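Local coordinates for nucleosome assembly protein 1, putative (Plasmodium falciparum, PDB 3FS3) that acts as a nucleosome assembly chaperone that recognises histones and pairs through a long helix, at the interface of chains A and B. Residues are numbered along the deposited sequence; one frame, centred on the assembly and turned at random. Chains: chain A/B, Nucleosome assembly protein 1, putative.

Contact 1: the interface of chains A and B. Residues chain A 65, 68-69, 72; chain B 83, 87, 284.
With chi1 at 179°, the side chain of A:Tyr65 runs beside its own carbonyl carbon, while B:Tyr87 places its CG opposite its carbonyl carbon (chi1 -60°), and the two rings come face against face from the two chains. Their planes are 30° apart and their centroids 4.4 Å apart, an offset stack in which A:Tyr65 CE1 lies over one face of B:Tyr87, toward the rim. On the opposite face sits the backbone oxygen of B:Tyr83, so the B:Tyr87 ring is held between a partner ring and its own helix. Its phenol oxygen reaches past A:Tyr65 to the backbone of A:Glu69, whose CA is 3.5 Å from B:Tyr87 OH. One turn further on, A:Phe72 CB sits over the middle of the B:Tyr83 ring, 3.4 Å from its centroid, and the phenyl ring meets the same tyrosine edge to face. The extended A:Glu69 chain carries its carboxylate carbon to the edge of the B:Tyr284 ring, in plane, and the phenol OH donates a hydrogen bond of 2.5 Å to OE2 on the syn side. CE1 of B:Tyr284 lies 3.5 Å from A:Tyr65 CE2, the side chains crossing at a slant. The polar link lies beside the aromatic cluster and probably helps to orient the carboxylate. In the fold, helix 49-99 of chain A runs antiparallel to the same helix of chain B, the dimerisation helix of NAP proteins, with B:Tyr284 reaching in from helix 260-289.

Contact 2: the interface of chains A and B. Residues chain A 55, 58-59, 62; chain B 94, 111, 114, 286.
The side-chain amide nitrogen NE2 of A:Gln62 faces the methyl CG1 of B:Val286 at 3.8 Å. The guanidinium of B:Arg94 lies nearby, its NH2 4.2 Å from A:Gln62 NE2; both nitrogens are N-H donors, so this is a near approach and not a bond. Contact here is mainly apolar and centres on B:Val286, which pushes both methyls against helix 49-99 of chain A. CG1 meets A:Gln62 CB at 3.6 Å, the glutamine and valine side chains passing in opposite directions. CG1 takes the crowded position between its own backbone N and carbonyl carbon (chi1 72°), which leaves CG2 to point toward A:Leu55 and A:Leu58. The aliphatic part of A:Lys59 folds back through several bends, and its CD touches the two valine methyls together, 3.6 Å from CG1. Beyond the valine, A:Leu58 extends its CD2 methyl to B:Phe114 from the opposite direction, 3.6 Å from ring atom CE1. The same methyl also reaches B:Leu111 CD2 at 3.9 Å, and A:Leu55 CD1 meets that leucine methyl as well, so B:Leu111 fits against two leucines one turn apart. In the fold, the N-terminal half of helix 49-99 of chain A lies against the globular part of chain B, touching the end of helix 260-289, the start of helix 114-120 and the loop carrying B:Leu111, with B:Arg94 on the partner's long helix nearby.

Contact 3: the interface of chains A and B. Residues chain A 94, 284-287; chain B 58-59, 62.
Near its C-terminal end, helix 260-289 of chain A meets the N-terminal half of helix 49-99 of chain B, and A:Arg94 approaches from chain A's own copy of the long helix. A:Val286 makes the central apolar contact with B:Leu58, B:Lys59 and B:Gln62, and polar side chains flank it. On one flank, A:Asp287 and B:Lys59 form a salt bridge, with OD1 of the carboxylate 3.5 Å from the lysine side-chain nitrogen NZ; the side chains cross at about a right angle. The lysine chain bends at chi2, chi3 and chi4 (the last -70°), curling over the valine before it turns to the acid. This moderately long ionic link probably adds electrostatic attraction to the hydrophobic contact. The other carboxylate oxygen, OD2, lies 3.8 Å from CG of B:Gln62, a contact with the aliphatic part of that side chain. B:Gln62 then bends (chi2 62°) to bring its amide beside the backbone of A:Tyr284, where NE2 is 3.6 Å from the tyrosine CA. Its amide plane stands 60° from the phenol ring. Behind this amide, one face of the A:Arg94 guanidinium rests on A:Ala285 CB, an intrachain contact that probably helps to place the arginine beside the interface. The carbonyl oxygen OE1 of B:Gln62 sits at the edge of the A:Tyr284 ring, in its plane, 3.7 Å from CD1.

Contact 1: the interface of chains A and B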
ATOM      1  N   TYR A  65     -15.665   6.489 -15.769  1.00 29.36           N
ATOM      2  CA  TYR A  65     -14.990   5.935 -14.599  1.00 29.87           C
ATOM      3  C   TYR A  65     -13.865   6.870 -14.155  1.00 29.43           C
ATOM      4  O   TYR A  65     -13.769   7.232 -12.977  1.00 29.77           O
ATOM      5  CB  TYR A  65     -14.391   4.558 -14.896  1.00 26.59           C
ATOM      6  CG  TYR A  65     -13.658   3.979 -13.699  1.00 31.13           C
ATOM      7  CD1 TYR A  65     -14.329   3.197 -12.758  1.00 32.20           C
ATOM      8  CD2 TYR A  65     -12.316   4.281 -13.466  1.00 28.60           C
ATOM      9  CE1 TYR A  65     -13.688   2.735 -11.618  1.00 32.41           C
ATOM     10  CE2 TYR A  65     -11.663   3.827 -12.325  1.00 33.81           C
ATOM     11  CZ  TYR A  65     -12.359   3.053 -11.405  1.00 37.42           C
ATOM     12  OH  TYR A  65     -11.729   2.591 -10.270  1.00 44.72           O
ATOM     13  N   TYR A  68     -15.028  10.039 -12.282  1.00 26.23           N
ATOM     14  CA  TYR A  68     -15.345   9.768 -10.888  1.00 25.18           C
ATOM     15  C   TYR A  68     -14.077   9.473 -10.095  1.00 25.97           C
ATOM     16  O   TYR A  68     -13.914   9.952  -8.975  1.00 27.10           O
ATOM     17  CB  TYR A  68     -16.307   8.584 -10.774  1.00 24.12           C
ATOM     18  CG  TYR A  68     -17.751   8.961 -10.972  1.00 25.69           C
ATOM     19  CD1 TYR A  68     -18.359   9.909 -10.155  1.00 28.88           C
ATOM     20  CD2 TYR A  68     -18.510   8.371 -11.969  1.00 26.41           C
ATOM     21  CE1 TYR A  68     -19.694  10.259 -10.333  1.00 29.16           C
ATOM     22  CE2 TYR A  68     -19.843   8.709 -12.153  1.00 33.21           C
ATOM     23  CZ  TYR A  68     -20.429   9.654 -11.331  1.00 31.92           C
ATOM     24  OH  TYR A  68     -21.756   9.976 -11.504  1.00 40.29           O
ATOM     25  N   GLU A  69     -13.179   8.684 -10.674  1.00 24.03           N
ATOM     26  CA  GLU A  69     -11.943   8.351  -9.987  1.00 27.72           C
ATOM     27  C   GLU A  69     -11.114   9.603  -9.672  1.00 28.94           C
ATOM     28  O   GLU A  69     -10.494   9.686  -8.616  1.00 28.94           O
ATOM     29  CB  GLU A  69     -11.113   7.368 -10.817  1.00 27.02           C
ATOM     30  CG  GLU A  69      -9.854   6.886 -10.100  1.00 31.79           C
ATOM     31  CD  GLU A  69      -9.025   5.938 -10.944  1.00 33.47           C
ATOM     32  OE1 GLU A  69      -8.522   6.366 -12.002  1.00 38.89           O
ATOM     33  OE2 GLU A  69      -8.884   4.764 -10.551  1.00 37.21           O
ATOM     34  N   PHE A  72     -12.603  11.162  -6.705  1.00 30.22           N
ATOM     35  CA  PHE A  72     -12.333  10.418  -5.473  1.00 29.89           C
ATOM     36  C   PHE A  72     -10.917  10.765  -5.038  1.00 29.95           C
ATOM     37  O   PHE A  72     -10.661  11.048  -3.864  1.00 29.34           O
ATOM     38  CB  PHE A  72     -12.413   8.905  -5.700  1.00 27.64           C
ATOM     39  CG  PHE A  72     -11.715   8.094  -4.636  1.00 25.73           C
ATOM     40  CD1 PHE A  72     -12.321   7.857  -3.405  1.00 25.72           C
ATOM     41  CD2 PHE A  72     -10.441   7.576  -4.865  1.00 26.58           C
ATOM     42  CE1 PHE A  72     -11.668   7.110  -2.411  1.00 26.88           C
ATOM     43  CE2 PHE A  72      -9.777   6.830  -3.885  1.00 28.15           C
ATOM     44  CZ  PHE A  72     -10.397   6.596  -2.649  1.00 28.01           C
TER
ATOM     45  N   TYR B  83     -17.732   6.043  -3.525  1.00 27.97           N
ATOM     46  CA  TYR B  83     -17.293   5.830  -4.894  1.00 31.79           C
ATOM     47  C   TYR B  83     -17.519   4.402  -5.361  1.00 30.24           C
ATOM     48  O   TYR B  83     -17.748   4.166  -6.547  1.00 31.01           O
ATOM     49  CB  TYR B  83     -15.835   6.272  -5.054  1.00 30.81           C
ATOM     50  CG  TYR B  83     -15.742   7.781  -5.142  1.00 33.90           C
ATOM     51  CD1 TYR B  83     -15.832   8.431  -6.373  1.00 32.23           C
ATOM     52  CD2 TYR B  83     -15.692   8.563  -3.985  1.00 32.02           C
ATOM     53  CE1 TYR B  83     -15.887   9.820  -6.450  1.00 34.81           C
ATOM     54  CE2 TYR B  83     -15.746   9.952  -4.051  1.00 33.18           C
ATOM     55  CZ  TYR B  83     -15.847  10.574  -5.286  1.00 36.81           C
ATOM     56  OH  TYR B  83     -15.931  11.946  -5.358  1.00 39.04           O
ATOM     57  N   TYR B  87     -19.213   3.735  -8.893  1.00 26.93           N
ATOM     58  CA  TYR B  87     -18.653   2.910  -9.974  1.00 27.27           C
ATOM     59  C   TYR B  87     -19.626   1.820 -10.431  1.00 25.74           C
ATOM     60  O   TYR B  87     -19.661   1.457 -11.614  1.00 27.70           O
ATOM     61  CB  TYR B  87     -17.339   2.235  -9.546  1.00 26.61           C
ATOM     62  CG  TYR B  87     -16.222   3.176  -9.136  1.00 25.12           C
ATOM     63  CD1 TYR B  87     -16.007   4.384  -9.808  1.00 26.80           C
ATOM     64  CD2 TYR B  87     -15.374   2.852  -8.085  1.00 22.33           C
ATOM     65  CE1 TYR B  87     -14.968   5.247  -9.433  1.00 25.42           C
ATOM     66  CE2 TYR B  87     -14.327   3.707  -7.703  1.00 25.04           C
ATOM     67  CZ  TYR B  87     -14.135   4.901  -8.378  1.00 26.90           C
ATOM     68  OH  TYR B  87     -13.126   5.752  -7.985  1.00 23.99           O
ATOM     69  N   TYR B 284     -10.336  -0.643 -15.037  1.00 25.76           N
ATOM     70  CA  TYR B 284      -9.846  -0.209 -16.346  1.00 21.26           C
ATOM     71  C   TYR B 284      -9.911  -1.272 -17.446  1.00 24.52           C
ATOM     72  O   TYR B 284      -9.103  -1.254 -18.370  1.00 24.03           O
ATOM     73  CB  TYR B 284      -8.384   0.230 -16.205  1.00 25.21           C
ATOM     74  CG  TYR B 284      -8.072   0.998 -14.934  1.00 25.03           C
ATOM     75  CD1 TYR B 284      -8.763   2.163 -14.611  1.00 27.07           C
ATOM     76  CD2 TYR B 284      -7.080   0.559 -14.060  1.00 28.05           C
ATOM     77  CE1 TYR B 284      -8.478   2.876 -13.453  1.00 25.17           C
ATOM     78  CE2 TYR B 284      -6.782   1.263 -12.898  1.00 29.95           C
ATOM     79  CZ  TYR B 284      -7.486   2.422 -12.601  1.00 31.42           C
ATOM     80  OH  TYR B 284      -7.191   3.128 -11.460  1.00 31.16           O
TER

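Contact 2: the interface of chains A and B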
ATOM      1  N   LEU A  55     -17.449  -1.135 -28.569  1.00 27.18           N
ATOM      2  CA  LEU A  55     -16.163  -0.696 -28.054  1.00 28.76           C
ATOM      3  C   LEU A  55     -16.192   0.800 -27.731  1.00 29.07           C
ATOM      4  O   LEU A  55     -15.646   1.230 -26.714  1.00 26.51           O
ATOM      5  CB  LEU A  55     -15.059  -0.993 -29.074  1.00 25.59           C
ATOM      6  CG  LEU A  55     -13.637  -0.704 -28.595  1.00 26.09           C
ATOM      7  CD1 LEU A  55     -13.335  -1.564 -27.382  1.00 27.92           C
ATOM      8  CD2 LEU A  55     -12.637  -1.006 -29.709  1.00 30.53           C
ATOM      9  N   LEU A  58     -17.996   1.380 -24.501  1.00 25.28           N
ATOM     10  CA  LEU A  58     -17.148   1.019 -23.369  1.00 26.29           C
ATOM     11  C   LEU A  58     -16.132   2.123 -23.053  1.00 27.91           C
ATOM     12  O   LEU A  58     -15.885   2.419 -21.881  1.00 25.66           O
ATOM     13  CB  LEU A  58     -16.410  -0.304 -23.637  1.00 22.34           C
ATOM     14  CG  LEU A  58     -17.096  -1.592 -23.179  1.00 24.67           C
ATOM     15  CD1 LEU A  58     -18.534  -1.609 -23.654  1.00 26.25           C
ATOM     16  CD2 LEU A  58     -16.331  -2.805 -23.702  1.00 21.75           C
ATOM     17  N   LYS A  59     -15.535   2.721 -24.086  1.00 26.33           N
ATOM     18  CA  LYS A  59     -14.574   3.796 -23.852  1.00 26.51           C
ATOM     19  C   LYS A  59     -15.311   4.966 -23.208  1.00 27.06           C
ATOM     20  O   LYS A  59     -14.784   5.638 -22.318  1.00 27.15           O
ATOM     21  CB  LYS A  59     -13.915   4.248 -25.156  1.00 28.56           C
ATOM     22  CG  LYS A  59     -12.919   3.242 -25.745  1.00 33.59           C
ATOM     23  CD  LYS A  59     -11.995   2.644 -24.670  1.00 36.48           C
ATOM     24  CE  LYS A  59     -11.258   3.702 -23.843  1.00 40.01           C
ATOM     25  NZ  LYS A  59     -10.212   4.429 -24.617  1.00 44.25           N
ATOM     26  N   GLN A  62     -15.717   4.077 -19.739  1.00 24.23           N
ATOM     27  CA  GLN A  62     -14.419   4.129 -19.078  1.00 25.85           C
ATOM     28  C   GLN A  62     -14.040   5.581 -18.785  1.00 29.73           C
ATOM     29  O   GLN A  62     -13.429   5.877 -17.754  1.00 26.75           O
ATOM     30  CB  GLN A  62     -13.332   3.491 -19.938  1.00 21.40           C
ATOM     31  CG  GLN A  62     -11.984   3.452 -19.234  1.00 21.49           C
ATOM     32  CD  GLN A  62     -12.030   2.610 -17.966  1.00 26.97           C
ATOM     33  OE1 GLN A  62     -11.555   3.027 -16.906  1.00 26.88           O
ATOM     34  NE2 GLN A  62     -12.603   1.414 -18.071  1.00 20.90           N
TER
ATOM     35  N   ARG B  94     -21.303  -1.446 -18.744  1.00 24.01           N
ATOM     36  CA  ARG B  94     -20.327  -2.153 -19.556  1.00 23.03           C
ATOM     37  C   ARG B  94     -20.798  -3.592 -19.775  1.00 23.74           C
ATOM     38  O   ARG B  94     -20.791  -4.088 -20.897  1.00 24.16           O
ATOM     39  CB  ARG B  94     -18.978  -2.129 -18.849  1.00 24.17           C
ATOM     40  CG  ARG B  94     -18.025  -3.215 -19.277  1.00 26.79           C
ATOM     41  CD  ARG B  94     -17.259  -3.690 -18.069  1.00 27.37           C
ATOM     42  NE  ARG B  94     -16.135  -2.833 -17.772  1.00 23.02           N
ATOM     43  CZ  ARG B  94     -15.484  -2.820 -16.616  1.00 26.25           C
ATOM     44  NH1 ARG B  94     -15.856  -3.623 -15.627  1.00 23.21           N
ATOM     45  NH2 ARG B  94     -14.443  -2.011 -16.460  1.00 23.70           N
ATOM     46  N   LEU B 111     -18.817  -8.247 -28.058  1.00 27.39           N
ATOM     47  CA  LEU B 111     -17.393  -7.919 -28.192  1.00 25.66           C
ATOM     48  C   LEU B 111     -16.594  -9.150 -27.762  1.00 28.41           C
ATOM     49  O   LEU B 111     -16.077  -9.233 -26.636  1.00 25.65           O
ATOM     50  CB  LEU B 111     -17.009  -6.709 -27.336  1.00 23.60           C
ATOM     51  CG  LEU B 111     -15.640  -6.108 -27.673  1.00 24.69           C
ATOM     52  CD1 LEU B 111     -15.624  -5.688 -29.139  1.00 27.31           C
ATOM     53  CD2 LEU B 111     -15.353  -4.904 -26.781  1.00 24.88           C
ATOM     54  N   PHE B 114     -13.574 -10.284 -24.949  1.00 26.47           N
ATOM     55  CA  PHE B 114     -13.261  -9.080 -24.190  1.00 22.28           C
ATOM     56  C   PHE B 114     -12.425  -9.273 -22.934  1.00 22.03           C
ATOM     57  O   PHE B 114     -11.378  -8.657 -22.789  1.00 24.11           O
ATOM     58  CB  PHE B 114     -14.534  -8.335 -23.782  1.00 26.33           C
ATOM     59  CG  PHE B 114     -14.258  -7.105 -22.958  1.00 21.20           C
ATOM     60  CD1 PHE B 114     -13.771  -5.944 -23.560  1.00 18.46           C
ATOM     61  CD2 PHE B 114     -14.427  -7.130 -21.581  1.00 17.01           C
ATOM     62  CE1 PHE B 114     -13.454  -4.821 -22.795  1.00 16.91           C
ATOM     63  CE2 PHE B 114     -14.117  -6.019 -20.802  1.00 19.84           C
ATOM     64  CZ  PHE B 114     -13.625  -4.851 -21.416  1.00 19.37           C
ATOM     65  N   VAL B 286     -11.574  -2.088 -20.359  1.00 20.55           N
ATOM     66  CA  VAL B 286     -11.444  -1.793 -21.777  1.00 22.16           C
ATOM     67  C   VAL B 286     -10.067  -1.288 -22.180  1.00 22.79           C
ATOM     68  O   VAL B 286      -9.608  -1.583 -23.278  1.00 23.93           O
ATOM     69  CB  VAL B 286     -12.528  -0.788 -22.264  1.00 23.16           C
ATOM     70  CG1 VAL B 286     -12.247   0.625 -21.733  1.00 14.11           C
ATOM     71  CG2 VAL B 286     -12.585  -0.804 -23.786  1.00 17.97           C
TER

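Contact 3: the interface of chains A and B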
ATOM      1  N   ARG A  94       3.594  17.547  22.056  1.00 24.01           N
ATOM      2  CA  ARG A  94       4.520  16.524  22.512  1.00 23.03           C
ATOM      3  C   ARG A  94       5.935  17.105  22.554  1.00 23.74           C
ATOM      4  O   ARG A  94       6.645  16.949  23.542  1.00 24.16           O
ATOM      5  CB  ARG A  94       4.455  15.332  21.565  1.00 24.17           C
ATOM      6  CG  ARG A  94       5.673  14.445  21.586  1.00 26.79           C
ATOM      7  CD  ARG A  94       5.952  13.972  20.183  1.00 27.37           C
ATOM      8  NE  ARG A  94       5.138  12.831  19.829  1.00 23.02           N
ATOM      9  CZ  ARG A  94       4.942  12.406  18.587  1.00 26.25           C
ATOM     10  NH1 ARG A  94       5.499  13.039  17.563  1.00 23.21           N
ATOM     11  NH2 ARG A  94       4.197  11.327  18.376  1.00 23.70           N
ATOM     12  N   TYR A 284       2.880   7.422  16.431  1.00 25.76           N
ATOM     13  CA  TYR A 284       2.756   6.655  17.672  1.00 21.26           C
ATOM     14  C   TYR A 284       4.011   6.637  18.549  1.00 24.52           C
ATOM     15  O   TYR A 284       4.239   5.677  19.280  1.00 24.03           O
ATOM     16  CB  TYR A 284       2.407   5.203  17.322  1.00 25.21           C
ATOM     17  CG  TYR A 284       1.425   5.045  16.177  1.00 25.03           C
ATOM     18  CD1 TYR A 284       0.171   5.649  16.218  1.00 27.07           C
ATOM     19  CD2 TYR A 284       1.752   4.286  15.056  1.00 28.05           C
ATOM     20  CE1 TYR A 284      -0.736   5.502  15.176  1.00 25.17           C
ATOM     21  CE2 TYR A 284       0.853   4.128  14.006  1.00 29.95           C
ATOM     22  CZ  TYR A 284      -0.391   4.739  14.073  1.00 31.42           C
ATOM     23  OH  TYR A 284      -1.288   4.581  13.045  1.00 31.16           O
ATOM     24  N   ALA A 285       4.809   7.696  18.492  1.00 24.56           N
ATOM     25  CA  ALA A 285       6.060   7.766  19.244  1.00 23.27           C
ATOM     26  C   ALA A 285       6.075   7.226  20.662  1.00 25.65           C
ATOM     27  O   ALA A 285       6.817   6.281  20.963  1.00 21.39           O
ATOM     28  CB  ALA A 285       6.578   9.188  19.257  1.00 21.40           C
ATOM     29  N   VAL A 286       5.269   7.820  21.538  1.00 20.55           N
ATOM     30  CA  VAL A 286       5.275   7.401  22.930  1.00 22.16           C
ATOM     31  C   VAL A 286       4.966   5.927  23.134  1.00 22.79           C
ATOM     32  O   VAL A 286       5.508   5.311  24.045  1.00 23.93           O
ATOM     33  CB  VAL A 286       4.311   8.259  23.800  1.00 23.16           C
ATOM     34  CG1 VAL A 286       2.845   7.923  23.491  1.00 14.11           C
ATOM     35  CG2 VAL A 286       4.628   8.038  25.274  1.00 17.97           C
ATOM     36  N   ASP A 287       4.109   5.357  22.288  1.00 24.67           N
ATOM     37  CA  ASP A 287       3.765   3.944  22.413  1.00 26.54           C
ATOM     38  C   ASP A 287       4.950   3.059  22.056  1.00 28.03           C
ATOM     39  O   ASP A 287       5.076   1.937  22.561  1.00 27.86           O
ATOM     40  CB  ASP A 287       2.549   3.603  21.556  1.00 26.91           C
ATOM     41  CG  ASP A 287       1.253   4.049  22.199  1.00 26.37           C
ATOM     42  OD1 ASP A 287       1.274   4.378  23.404  1.00 28.13           O
ATOM     43  OD2 ASP A 287       0.212   4.058  21.515  1.00 33.01           O
TER
ATOM     44  N   LEU B  58       2.237  12.949  27.448  1.00 25.28           N
ATOM     45  CA  LEU B  58       2.425  12.368  26.122  1.00 26.29           C
ATOM     46  C   LEU B  58       1.359  11.309  25.816  1.00 27.91           C
ATOM     47  O   LEU B  58       0.852  11.249  24.692  1.00 25.66           O
ATOM     48  CB  LEU B  58       3.826  11.746  25.990  1.00 22.34           C
ATOM     49  CG  LEU B  58       4.941  12.644  25.452  1.00 24.67           C
ATOM     50  CD1 LEU B  58       4.946  13.964  26.195  1.00 26.25           C
ATOM     51  CD2 LEU B  58       6.287  11.937  25.580  1.00 21.75           C
ATOM     52  N   LYS B  59       1.026  10.471  26.799  1.00 26.33           N
ATOM     53  CA  LYS B  59       0.001   9.455  26.577  1.00 26.51           C
ATOM     54  C   LYS B  59      -1.326  10.161  26.319  1.00 27.06           C
ATOM     55  O   LYS B  59      -2.123   9.734  25.479  1.00 27.15           O
ATOM     56  CB  LYS B  59      -0.130   8.522  27.782  1.00 28.56           C
ATOM     57  CG  LYS B  59       1.045   7.554  27.965  1.00 33.59           C
ATOM     58  CD  LYS B  59       1.482   6.915  26.636  1.00 36.48           C
ATOM     59  CE  LYS B  59       0.337   6.227  25.886  1.00 40.01           C
ATOM     60  NZ  LYS B  59      -0.140   4.983  26.553  1.00 44.25           N
ATOM     61  N   GLN B  62      -1.185  11.290  22.900  1.00 24.23           N
ATOM     62  CA  GLN B  62      -1.273  10.138  22.012  1.00 25.85           C
ATOM     63  C   GLN B  62      -2.722   9.659  21.919  1.00 29.73           C
ATOM     64  O   GLN B  62      -3.172   9.217  20.859  1.00 26.75           O
ATOM     65  CB  GLN B  62      -0.396   8.990  22.505  1.00 21.40           C
ATOM     66  CG  GLN B  62      -0.399   7.807  21.550  1.00 21.49           C
ATOM     67  CD  GLN B  62       0.165   8.177  20.184  1.00 26.97           C
ATOM     68  OE1 GLN B  62      -0.420   7.860  19.145  1.00 26.88           O
ATOM     69  NE2 GLN B  62       1.312   8.851  20.182  1.00 20.90           N
TER

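Contacts 1 and 2 are neighbours, their C-alpha centres about 15 Å apart; contact 3 lies at the other end of the dimer, about 37 Å from contact 1 and 51 Å from contact 2. Helix 49-99 meets helix 260-289 of the partner in all three, but contact 1 is mainly long helix against long helix. Contacts 2 and 3 are largely two-fold-related copies, sharing residues 58, 59, 62, 94 and 286 with the chains exchanged, while residue 284 serves contacts 1 and 3. Each globular part thus packs near the N-terminal end of its partner's helix, which should help to hold the two in a fixed relation.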